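Local coordinates for fiber protein 2 (Fowl adenovirus 1, PDB 2VTW) that forms the short-fibre spike whose trimeric C-terminal head, the part described here, probably attaches the virion to a host-cell receptor, at residues Pro17-Phe21 against Asn84-Ile88; Phe103-Arg107 against Tyr164-Ala168; Tyr123-Arg127 against Arg150-Thr154. All blocks are in the same frame, centred on the assembly; numbering follows the deposited sequence. Where two conformers were deposited one is given.

In the fold
From the N terminus, strand 4-23 supplies the first half of contact 1, which closes when the loop after strand 71-76 folds back on it at residues 84-88. The chain then runs through strand 92-94 into the long loop that opens contact 2 at 103-107. Contact 3 is nested within contact 2: the loop at 123-127 meets strand 147-157, and only afterwards does strand 163-173 return to 103-107. Strands 147-157 and 163-173 are antiparallel neighbours, so contacts 2 and 3 are joined by probable backbone hydrogen bonds, L166 to T154 and A168 to Q152. P85 packs on L166 and thereby couples contact 1 to contact 2.

Contact 1 of 3, residues Pro17-Phe21 against Asn84-Ile88; sequences PTGNF and NPSNI
N of N20 donates to O of S86 at 2.8 Å in an almost straight bond (177° at the hydrogen), although it meets the oxygen from above the carbonyl plane. Beside it, N87 ND2 donates a weak hydrogen bond to O of T18 at 2.9 Å, weak because the N-H points well off the acceptor. Its reach follows from chi1 of -173°, which swings CG away from the backbone N of N87 and out to the strand. In one of two modelled conformers of N20, its carboxamide meets that of N87 at a slant, the two planes 22° apart, with ND2 of N20 lying 3.4 Å from CB of N87. CA of S86 adds a C-H...O contact to O of N20. The S86 hydroxyl comes to the edge of the F21 ring, OG 4.1 Å from CD1, and is hydrogen-bonded to N of W75 on strand 71-76. The type I turn from N84 to N87 is braced by its own first residue, whose OD1 accepts from N of I88 while ND2 donates to O of I88 at 2.7 Å. One water joins OG1 of T18 to O of N87; another donates to O of N20 and, weakly, to O of P85, and hydrogen-bonds OG of S86. A polar, partly hydrated seam thus holds the turn against strand 4-23 through one straight main-chain bond, a weak side-chain bond and water bridges, with little apolar packing.

Contact 2 of 3, residues Phe103-Arg107 against Tyr164-Ala168; sequences FEPAR and YNLIA
N165 and P105 bury the largest areas here, and they meet mainly through backbone oxygen and ring carbon. The pyrrolidine of P105 rests on the main chain of strand 163-173, with CG and CD each 3.4 Å from O of N165. The same CG reaches CG1 of I167 at 4.2 Å, an apolar touch; the ring also packs on V153 and C196. N165 turns its side chain toward the loop: with chi1 at -63° its amide runs beside R107, and ND2 comes to 3.4 Å from CA of R107. No direct hydrogen bond crosses between the segments. Water does that work. One molecule accepts from ND2 of N165 at 2.6 Å and donates to both O of P105 and OE2 of E104; a second accepts from N of N165 and also donates to OE2. The other carboxylate oxygen of E104 forms a salt bridge with R200, which probably helps to position the carboxylate that receives both waters. R107, at the outer end, packs on I12 of a neighbouring subunit. The loop is therefore held to the strand by packing of the proline ring and by water bridges to a carboxylate; the salt bridge and two donated water bonds are consistent with an ionised E104.

Contact 3 of 3, residues Tyr123-Arg127 against Arg150-Thr154; sequences YYASR and RMQVT
The Y124 ring presents its edge to the Q152 carboxamide, whose NE2 lies in the ring plane, and the two flat groups stand nearly perpendicular, 81° apart. CG2 of T154 approaches the ring obliquely, 3.5 Å from OH of Y124, and the aromatic rings of F115 and W75 also meet it. Over one face of the R150 guanidinium sits the backbone O of R127, 3.5 Å from NE and offset toward the rim; that oxygen takes its hydrogen bond from R135 of a neighbouring subunit. NH1 of R150 donates to O of G129. The Q152 amide is gripped at both ends. Its NE2 donates in its own plane to OH of Y124 at 2.8 Å and, tilted somewhat from that plane, to OG1 of T154, while OE1 receives N of R127 at 2.9 Å and N of F128 as well. Chi1 of -177° and an extended chain carry this amide from strand 147-157 to the loop, and the four bonds determine which way round it sits. The strand belongs to the largely antiparallel beta-sandwich of the fibre head; the end-to-end directions of the two segments are 117° apart, and the loop soon enters the neighbouring strand 129-140. Nearer the strand backbone, OG of S126 lies 3.2 Å from CB of Q152 and is hydrogen-bonded to O of A168, on the next strand. Close by, a water accepts from NE of R150 and may donate to O of S126, and a sulfate, probably from the crystallisation liquor, lies about 4 Å from the R127 side chain.

Contact 1 of 3, residues Pro17-Phe21 against Asn84-Ile88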
ATOM      1  N   PRO A  17      18.270 -11.178 -17.728  1.00 34.29           N
ATOM      2  CA  PRO A  17      18.003  -9.772 -18.047  1.00 34.05           C
ATOM      3  C   PRO A  17      17.289  -9.523 -19.392  1.00 33.79           C
ATOM      4  O   PRO A  17      17.801  -8.787 -20.253  1.00 33.30           O
ATOM      5  CB  PRO A  17      19.389  -9.144 -17.996  1.00 34.35           C
ATOM      6  CG  PRO A  17      20.317 -10.274 -18.344  1.00 33.78           C
ATOM      7  CD  PRO A  17      19.694 -11.529 -17.891  1.00 34.23           C
ATOM      8  N   THR A  18      16.085 -10.087 -19.529  1.00 33.62           N
ATOM      9  CA  THR A  18      15.262  -9.927 -20.749  1.00 33.36           C
ATOM     10  C   THR A  18      14.393  -8.653 -20.770  1.00 33.16           C
ATOM     11  O   THR A  18      13.775  -8.357 -21.783  1.00 33.24           O
ATOM     12  CB  THR A  18      14.355 -11.131 -20.935  1.00 33.86           C
ATOM     13  OG1 THR A  18      13.517 -11.277 -19.781  1.00 35.53           O
ATOM     14  CG2 THR A  18      15.194 -12.396 -21.110  1.00 34.20           C
ATOM     15  N   GLY A  19      14.359  -7.890 -19.666  1.00 31.96           N
ATOM     16  CA  GLY A  19      13.572  -6.673 -19.603  1.00 30.95           C
ATOM     17  C   GLY A  19      14.284  -5.508 -20.254  1.00 30.24           C
ATOM     18  O   GLY A  19      15.500  -5.387 -20.132  1.00 29.54           O
ATOM     19  N   ASN A  20      13.524  -4.675 -20.968  1.00 29.67           N
ATOM     20  CA  ASN A  20      14.051  -3.483 -21.629  0.50 29.96           C
ATOM     21  C   ASN A  20      13.613  -2.254 -20.854  1.00 30.01           C
ATOM     22  O   ASN A  20      12.476  -1.783 -21.008  1.00 30.27           O
ATOM     23  CB  ASN A  20      13.536  -3.358 -23.074  0.50 30.01           C
ATOM     24  CG  ASN A  20      13.990  -4.485 -23.969  0.50 30.20           C
ATOM     25  OD1 ASN A  20      15.093  -5.008 -23.824  0.50 30.54           O
ATOM     26  ND2 ASN A  20      13.136  -4.862 -24.917  0.50 32.63           N
ATOM     27  N   PHE A  21      14.506  -1.726 -20.019  1.00 29.22           N
ATOM     28  CA  PHE A  21      14.188  -0.589 -19.179  1.00 29.12           C
ATOM     29  C   PHE A  21      14.921   0.621 -19.719  1.00 29.02           C
ATOM     30  O   PHE A  21      15.888   0.482 -20.462  1.00 29.42           O
ATOM     31  CB  PHE A  21      14.576  -0.905 -17.715  1.00 28.35           C
ATOM     32  CG  PHE A  21      14.049  -2.248 -17.210  1.00 27.50           C
ATOM     33  CD1 PHE A  21      12.842  -2.759 -17.658  1.00 25.48           C
ATOM     34  CD2 PHE A  21      14.755  -2.975 -16.264  1.00 28.22           C
ATOM     35  CE1 PHE A  21      12.361  -3.984 -17.220  1.00 26.93           C
ATOM     36  CE2 PHE A  21      14.269  -4.196 -15.796  1.00 27.68           C
ATOM     37  CZ  PHE A  21      13.066  -4.702 -16.278  1.00 27.68           C
ATOM     38  N   ASN A  84       4.133  -3.423 -25.531  1.00 27.15           N
ATOM     39  CA  ASN A  84       4.982  -4.055 -24.528  1.00 26.71           C
ATOM     40  C   ASN A  84       6.386  -3.429 -24.542  1.00 26.46           C
ATOM     41  O   ASN A  84       7.361  -4.107 -24.814  1.00 26.72           O
ATOM     42  CB  ASN A  84       5.059  -5.550 -24.813  1.00 26.36           C
ATOM     43  CG  ASN A  84       5.587  -6.350 -23.638  1.00 27.91           C
ATOM     44  OD1 ASN A  84       5.918  -5.791 -22.570  1.00 27.30           O
ATOM     45  ND2 ASN A  84       5.633  -7.673 -23.801  1.00 25.16           N
ATOM     46  N   PRO A  85       6.489  -2.132 -24.223  1.00 26.80           N
ATOM     47  CA  PRO A  85       7.742  -1.369 -24.343  1.00 26.92           C
ATOM     48  C   PRO A  85       8.957  -1.963 -23.616  1.00 27.15           C
ATOM     49  O   PRO A  85      10.089  -1.747 -24.059  1.00 28.33           O
ATOM     50  CB  PRO A  85       7.394  -0.013 -23.727  1.00 27.20           C
ATOM     51  CG  PRO A  85       5.918   0.060 -23.695  1.00 26.55           C
ATOM     52  CD  PRO A  85       5.379  -1.305 -23.712  1.00 26.80           C
ATOM     53  N   SER A  86       8.703  -2.708 -22.538  1.00 26.59           N
ATOM     54  CA  SER A  86       9.733  -3.260 -21.644  1.00 26.42           C
ATOM     55  C   SER A  86       9.946  -4.749 -21.826  1.00 26.44           C
ATOM     56  O   SER A  86      10.813  -5.315 -21.196  1.00 26.40           O
ATOM     57  CB  SER A  86       9.371  -2.973 -20.158  1.00 25.69           C
ATOM     58  OG  SER A  86       9.570  -1.595 -19.854  1.00 22.06           O
ATOM     59  N   ASN A  87       9.133  -5.382 -22.665  1.00 27.29           N
ATOM     60  CA  ASN A  87       9.355  -6.753 -23.100  1.00 26.92           C
ATOM     61  C   ASN A  87       9.067  -7.699 -21.967  1.00 26.84           C
ATOM     62  O   ASN A  87       9.821  -8.635 -21.713  1.00 26.44           O
ATOM     63  CB  ASN A  87      10.784  -6.919 -23.676  1.00 27.77           C
ATOM     64  CG  ASN A  87      11.041  -8.291 -24.315  1.00 28.05           C
ATOM     65  OD1 ASN A  87      10.128  -8.943 -24.858  1.00 30.71           O
ATOM     66  ND2 ASN A  87      12.301  -8.751 -24.214  1.00 27.17           N
ATOM     67  N   ILE A  88       7.943  -7.461 -21.290  1.00 26.25           N
ATOM     68  CA  ILE A  88       7.414  -8.453 -20.367  1.00 26.65           C
ATOM     69  C   ILE A  88       7.174  -9.721 -21.167  1.00 27.23           C
ATOM     70  O   ILE A  88       6.524  -9.678 -22.194  1.00 27.31           O
ATOM     71  CB  ILE A  88       6.099  -7.990 -19.653  1.00 26.19           C
ATOM     72  CG1 ILE A  88       6.298  -6.638 -18.959  1.00 25.65           C
ATOM     73  CG2 ILE A  88       5.638  -8.995 -18.618  1.00 25.03           C
ATOM     74  CD1 ILE A  88       7.533  -6.566 -18.057  1.00 24.15           C
TER
HETATM   75  O   HOH W   1      11.178 -10.812 -20.821  1.00 32.39           O
HETATM   76  O   HOH W   2      10.843   0.301 -21.713  1.00 38.75           O

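Contact 2 of 3, residues Phe103-Arg107 against Tyr164-Ala168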
ATOM      1  N   PHE A 103      -5.777  -8.757 -16.908  1.00 20.01           N
ATOM      2  CA  PHE A 103      -4.733  -7.997 -16.229  1.00 19.74           C
ATOM      3  C   PHE A 103      -4.502  -6.608 -16.796  1.00 19.76           C
ATOM      4  O   PHE A 103      -3.560  -5.911 -16.404  1.00 19.33           O
ATOM      5  CB  PHE A 103      -3.459  -8.852 -16.157  1.00 18.94           C
ATOM      6  CG  PHE A 103      -3.726 -10.159 -15.570  1.00 18.73           C
ATOM      7  CD1 PHE A 103      -3.833 -10.308 -14.183  1.00 17.49           C
ATOM      8  CD2 PHE A 103      -4.036 -11.245 -16.380  1.00 19.18           C
ATOM      9  CE1 PHE A 103      -4.168 -11.523 -13.635  1.00 17.66           C
ATOM     10  CE2 PHE A 103      -4.383 -12.465 -15.822  1.00 18.67           C
ATOM     11  CZ  PHE A 103      -4.454 -12.603 -14.446  1.00 17.96           C
ATOM     12  N   GLU A 104      -5.404  -6.191 -17.686  1.00 19.67           N
ATOM     13  CA  GLU A 104      -5.404  -4.851 -18.202  1.00 19.25           C
ATOM     14  C   GLU A 104      -5.939  -3.925 -17.116  1.00 18.70           C
ATOM     15  O   GLU A 104      -7.019  -4.158 -16.585  1.00 17.66           O
ATOM     16  CB  GLU A 104      -6.311  -4.740 -19.417  1.00 18.74           C
ATOM     17  CG  GLU A 104      -6.264  -3.388 -20.109  1.00 20.47           C
ATOM     18  CD  GLU A 104      -7.351  -3.224 -21.191  1.00 22.08           C
ATOM     19  OE1 GLU A 104      -7.982  -4.244 -21.583  1.00 24.43           O
ATOM     20  OE2 GLU A 104      -7.524  -2.067 -21.651  1.00 24.12           O
ATOM     21  N   PRO A 105      -5.184  -2.863 -16.808  1.00 17.85           N
ATOM     22  CA  PRO A 105      -5.692  -1.875 -15.857  1.00 17.88           C
ATOM     23  C   PRO A 105      -6.769  -0.996 -16.487  1.00 17.94           C
ATOM     24  O   PRO A 105      -6.731  -0.730 -17.702  1.00 17.45           O
ATOM     25  CB  PRO A 105      -4.456  -1.061 -15.542  1.00 18.46           C
ATOM     26  CG  PRO A 105      -3.640  -1.138 -16.833  1.00 17.49           C
ATOM     27  CD  PRO A 105      -3.840  -2.525 -17.303  1.00 17.40           C
ATOM     28  N   ALA A 106      -7.730  -0.554 -15.678  1.00 17.47           N
ATOM     29  CA  ALA A 106      -8.756   0.365 -16.158  1.00 16.99           C
ATOM     30  C   ALA A 106      -8.151   1.655 -16.652  1.00 16.55           C
ATOM     31  O   ALA A 106      -7.062   2.052 -16.245  1.00 17.66           O
ATOM     32  CB  ALA A 106      -9.838   0.628 -15.050  1.00 16.13           C
ATOM     33  N   ARG A 107      -8.852   2.323 -17.556  1.00 17.23           N
ATOM     34  CA  ARG A 107      -8.468   3.645 -18.024  1.00 17.53           C
ATOM     35  C   ARG A 107      -8.306   4.494 -16.781  1.00 16.20           C
ATOM     36  O   ARG A 107      -9.131   4.407 -15.887  1.00 15.27           O
ATOM     37  CB  ARG A 107      -9.595   4.233 -18.897  1.00 17.89           C
ATOM     38  CG  ARG A 107      -9.275   5.522 -19.694  1.00 20.18           C
ATOM     39  CD  ARG A 107     -10.597   6.292 -20.135  1.00 23.77           C
ATOM     40  NE  ARG A 107     -10.783   7.548 -19.360  1.00 30.33           N
ATOM     41  CZ  ARG A 107     -11.891   7.931 -18.719  1.00 30.28           C
ATOM     42  NH1 ARG A 107     -13.002   7.208 -18.735  1.00 34.91           N
ATOM     43  NH2 ARG A 107     -11.899   9.076 -18.062  1.00 33.35           N
ATOM     44  N   TYR A 164      -3.169   2.060 -25.681  1.00 20.87           N
ATOM     45  CA  TYR A 164      -3.347   0.943 -24.755  1.00 20.56           C
ATOM     46  C   TYR A 164      -2.963   1.394 -23.317  1.00 19.84           C
ATOM     47  O   TYR A 164      -1.989   2.128 -23.109  1.00 18.61           O
ATOM     48  CB  TYR A 164      -2.427  -0.231 -25.122  1.00 21.61           C
ATOM     49  CG  TYR A 164      -2.622  -0.800 -26.505  1.00 21.46           C
ATOM     50  CD1 TYR A 164      -3.216  -2.044 -26.689  1.00 21.66           C
ATOM     51  CD2 TYR A 164      -2.165  -0.108 -27.629  1.00 22.50           C
ATOM     52  CE1 TYR A 164      -3.381  -2.587 -27.977  1.00 22.74           C
ATOM     53  CE2 TYR A 164      -2.326  -0.638 -28.927  1.00 22.68           C
ATOM     54  CZ  TYR A 164      -2.941  -1.875 -29.091  1.00 22.48           C
ATOM     55  OH  TYR A 164      -3.106  -2.411 -30.364  1.00 23.75           O
ATOM     56  N   ASN A 165      -3.717   0.916 -22.333  1.00 19.59           N
ATOM     57  CA  ASN A 165      -3.468   1.271 -20.924  1.00 18.89           C
ATOM     58  C   ASN A 165      -2.520   0.269 -20.253  1.00 18.05           C
ATOM     59  O   ASN A 165      -2.821  -0.913 -20.130  1.00 19.42           O
ATOM     60  CB  ASN A 165      -4.774   1.384 -20.160  1.00 18.33           C
ATOM     61  CG  ASN A 165      -5.681   2.491 -20.692  1.00 16.97           C
ATOM     62  OD1 ASN A 165      -5.249   3.595 -21.050  1.00 16.81           O
ATOM     63  ND2 ASN A 165      -6.951   2.185 -20.754  1.00 16.44           N
ATOM     64  N   LEU A 166      -1.352   0.778 -19.870  1.00 18.36           N
ATOM     65  CA  LEU A 166      -0.301   0.037 -19.173  1.00 17.86           C
ATOM     66  C   LEU A 166       0.025   0.732 -17.837  1.00 17.97           C
ATOM     67  O   LEU A 166      -0.385   1.873 -17.631  1.00 17.34           O
ATOM     68  CB  LEU A 166       0.970  -0.011 -20.027  1.00 17.64           C
ATOM     69  CG  LEU A 166       1.050  -1.063 -21.171  1.00 17.88           C
ATOM     70  CD1 LEU A 166      -0.002  -0.805 -22.261  1.00 18.74           C
ATOM     71  CD2 LEU A 166       2.476  -1.074 -21.735  1.00 17.08           C
ATOM     72  N   ILE A 167       0.789   0.050 -16.974  1.00 17.41           N
ATOM     73  CA  ILE A 167       1.318   0.645 -15.735  1.00 17.05           C
ATOM     74  C   ILE A 167       2.804   1.031 -15.873  1.00 16.85           C
ATOM     75  O   ILE A 167       3.633   0.175 -16.087  1.00 17.07           O
ATOM     76  CB  ILE A 167       1.159  -0.316 -14.489  1.00 17.93           C
ATOM     77  CG1 ILE A 167      -0.211  -1.003 -14.484  1.00 15.83           C
ATOM     78  CG2 ILE A 167       1.437   0.492 -13.166  1.00 16.43           C
ATOM     79  CD1 ILE A 167      -0.334  -2.224 -13.595  1.00 16.46           C
ATOM     80  N   ALA A 168       3.118   2.314 -15.737  1.00 16.67           N
ATOM     81  CA  ALA A 168       4.492   2.796 -15.685  1.00 17.79           C
ATOM     82  C   ALA A 168       4.970   2.836 -14.221  1.00 18.35           C
ATOM     83  O   ALA A 168       4.277   3.391 -13.354  1.00 19.17           O
ATOM     84  CB  ALA A 168       4.612   4.175 -16.313  1.00 17.50           C
TER
HETATM   85  O   HOH W   3      -6.256  -0.460 -23.144  1.00 18.29           O
HETATM   86  O   HOH W   4      -7.953  -0.162 -20.054  1.00 25.25           O

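Contact 3 of 3, residues Tyr123-Arg127 against Arg150-Thr154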
ATOM      1  N   TYR A 123      12.148   6.970 -23.057  1.00 30.00           N
ATOM      2  CA  TYR A 123      11.884   7.198 -21.630  1.00 29.51           C
ATOM      3  C   TYR A 123      10.592   7.993 -21.359  1.00 28.25           C
ATOM      4  O   TYR A 123      10.403   9.124 -21.845  1.00 27.77           O
ATOM      5  CB  TYR A 123      13.056   7.910 -20.949  1.00 29.40           C
ATOM      6  CG  TYR A 123      12.802   8.300 -19.510  1.00 29.02           C
ATOM      7  CD1 TYR A 123      12.816   7.348 -18.496  1.00 29.61           C
ATOM      8  CD2 TYR A 123      12.568   9.629 -19.163  1.00 29.05           C
ATOM      9  CE1 TYR A 123      12.610   7.712 -17.147  1.00 29.52           C
ATOM     10  CE2 TYR A 123      12.347  10.007 -17.822  1.00 30.03           C
ATOM     11  CZ  TYR A 123      12.367   9.035 -16.829  1.00 28.77           C
ATOM     12  OH  TYR A 123      12.153   9.413 -15.532  1.00 28.56           O
ATOM     13  N   TYR A 124       9.722   7.383 -20.557  1.00 26.70           N
ATOM     14  CA  TYR A 124       8.563   8.070 -20.013  1.00 25.85           C
ATOM     15  C   TYR A 124       8.689   8.152 -18.471  1.00 24.64           C
ATOM     16  O   TYR A 124       8.897   7.129 -17.818  1.00 25.01           O
ATOM     17  CB  TYR A 124       7.301   7.307 -20.403  1.00 25.27           C
ATOM     18  CG  TYR A 124       6.027   7.961 -19.906  1.00 25.93           C
ATOM     19  CD1 TYR A 124       5.453   9.020 -20.601  1.00 25.93           C
ATOM     20  CD2 TYR A 124       5.394   7.519 -18.749  1.00 24.84           C
ATOM     21  CE1 TYR A 124       4.301   9.624 -20.160  1.00 24.84           C
ATOM     22  CE2 TYR A 124       4.226   8.129 -18.303  1.00 23.49           C
ATOM     23  CZ  TYR A 124       3.698   9.178 -19.013  1.00 23.65           C
ATOM     24  OH  TYR A 124       2.551   9.792 -18.607  1.00 22.55           O
ATOM     25  N   ALA A 125       8.557   9.365 -17.924  1.00 24.09           N
ATOM     26  CA  ALA A 125       8.554   9.618 -16.466  1.00 23.54           C
ATOM     27  C   ALA A 125       7.149   9.447 -15.886  1.00 23.03           C
ATOM     28  O   ALA A 125       6.285  10.298 -16.096  1.00 22.46           O
ATOM     29  CB  ALA A 125       9.049  11.034 -16.170  1.00 22.83           C
ATOM     30  N   SER A 126       6.933   8.336 -15.185  1.00 23.19           N
ATOM     31  CA  SER A 126       5.753   8.138 -14.326  1.00 22.97           C
ATOM     32  C   SER A 126       5.702   9.258 -13.289  1.00 22.61           C
ATOM     33  O   SER A 126       6.653   9.444 -12.538  1.00 22.22           O
ATOM     34  CB  SER A 126       5.854   6.780 -13.661  1.00 22.84           C
ATOM     35  OG  SER A 126       4.669   6.410 -13.001  1.00 24.72           O
ATOM     36  N   ARG A 127       4.610  10.022 -13.255  1.00 22.61           N
ATOM     37  CA  ARG A 127       4.526  11.189 -12.352  1.00 23.04           C
ATOM     38  C   ARG A 127       3.262  11.340 -11.469  1.00 22.55           C
ATOM     39  O   ARG A 127       3.302  12.058 -10.466  1.00 20.99           O
ATOM     40  CB  ARG A 127       4.707  12.451 -13.175  1.00 22.92           C
ATOM     41  CG  ARG A 127       6.160  12.667 -13.604  1.00 25.77           C
ATOM     42  CD  ARG A 127       6.396  13.999 -14.289  1.00 27.51           C
ATOM     43  NE  ARG A 127       5.834  15.095 -13.502  1.00 30.39           N
ATOM     44  CZ  ARG A 127       6.409  15.678 -12.454  1.00 32.98           C
ATOM     45  NH1 ARG A 127       7.623  15.314 -12.021  1.00 34.47           N
ATOM     46  NH2 ARG A 127       5.751  16.652 -11.837  1.00 33.46           N
ATOM     47  N   ARG A 150       7.293   5.812  -8.310  1.00 17.60           N
ATOM     48  CA  ARG A 150       6.016   6.381  -8.763  1.00 18.05           C
ATOM     49  C   ARG A 150       5.283   5.390  -9.665  1.00 18.52           C
ATOM     50  O   ARG A 150       5.865   4.836 -10.582  1.00 18.87           O
ATOM     51  CB  ARG A 150       6.244   7.687  -9.501  1.00 17.98           C
ATOM     52  CG  ARG A 150       4.948   8.439  -9.881  1.00 17.21           C
ATOM     53  CD  ARG A 150       4.329   9.092  -8.701  1.00 17.51           C
ATOM     54  NE  ARG A 150       5.165  10.156  -8.165  1.00 17.82           N
ATOM     55  CZ  ARG A 150       4.846  10.928  -7.133  1.00 16.90           C
ATOM     56  NH1 ARG A 150       3.716  10.751  -6.481  1.00 16.84           N
ATOM     57  NH2 ARG A 150       5.677  11.894  -6.755  1.00 19.83           N
ATOM     58  N   MET A 151       3.997   5.160  -9.397  1.00 19.21           N
ATOM     59  CA  MET A 151       3.224   4.187 -10.155  1.00 19.85           C
ATOM     60  C   MET A 151       1.989   4.866 -10.791  1.00 19.18           C
ATOM     61  O   MET A 151       1.186   5.506 -10.094  1.00 18.18           O
ATOM     62  CB  MET A 151       2.846   3.022  -9.268  1.00 20.13           C
ATOM     63  CG  MET A 151       4.047   2.376  -8.546  1.00 22.58           C
ATOM     64  SD  MET A 151       3.514   1.437  -7.117  1.00 25.24           S
ATOM     65  CE  MET A 151       4.999   1.449  -6.138  1.00 25.82           C
ATOM     66  N   GLN A 152       1.876   4.738 -12.123  1.00 18.50           N
ATOM     67  CA  GLN A 152       0.916   5.497 -12.897  1.00 17.94           C
ATOM     68  C   GLN A 152       0.377   4.656 -14.057  1.00 18.21           C
ATOM     69  O   GLN A 152       1.115   4.307 -14.993  1.00 17.88           O
ATOM     70  CB  GLN A 152       1.557   6.774 -13.423  1.00 17.85           C
ATOM     71  CG  GLN A 152       0.617   7.714 -14.214  1.00 17.14           C
ATOM     72  CD  GLN A 152       1.411   8.693 -15.049  1.00 18.19           C
ATOM     73  OE1 GLN A 152       1.993   9.646 -14.531  1.00 21.13           O
ATOM     74  NE2 GLN A 152       1.471   8.445 -16.353  1.00 19.05           N
ATOM     75  N   VAL A 153      -0.906   4.309 -13.987  1.00 17.60           N
ATOM     76  CA  VAL A 153      -1.578   3.729 -15.158  1.00 17.30           C
ATOM     77  C   VAL A 153      -1.646   4.823 -16.243  1.00 17.85           C
ATOM     78  O   VAL A 153      -2.082   5.947 -15.990  1.00 17.80           O
ATOM     79  CB  VAL A 153      -2.953   3.218 -14.816  1.00 16.49           C
ATOM     80  CG1 VAL A 153      -3.736   2.856 -16.087  1.00 14.03           C
ATOM     81  CG2 VAL A 153      -2.834   2.026 -13.892  1.00 13.36           C
ATOM     82  N   THR A 154      -1.191   4.487 -17.440  1.00 18.62           N
ATOM     83  CA  THR A 154      -0.913   5.477 -18.479  1.00 19.21           C
ATOM     84  C   THR A 154      -1.392   4.963 -19.838  1.00 19.36           C
ATOM     85  O   THR A 154      -1.192   3.791 -20.152  1.00 20.37           O
ATOM     86  CB  THR A 154       0.625   5.707 -18.607  1.00 19.78           C
ATOM     87  OG1 THR A 154       1.201   5.989 -17.313  1.00 20.23           O
ATOM     88  CG2 THR A 154       0.905   6.819 -19.552  1.00 18.09           C
TER
HETATM   89  O   HOH W   5       7.372  11.142  -9.994  1.00 18.06           O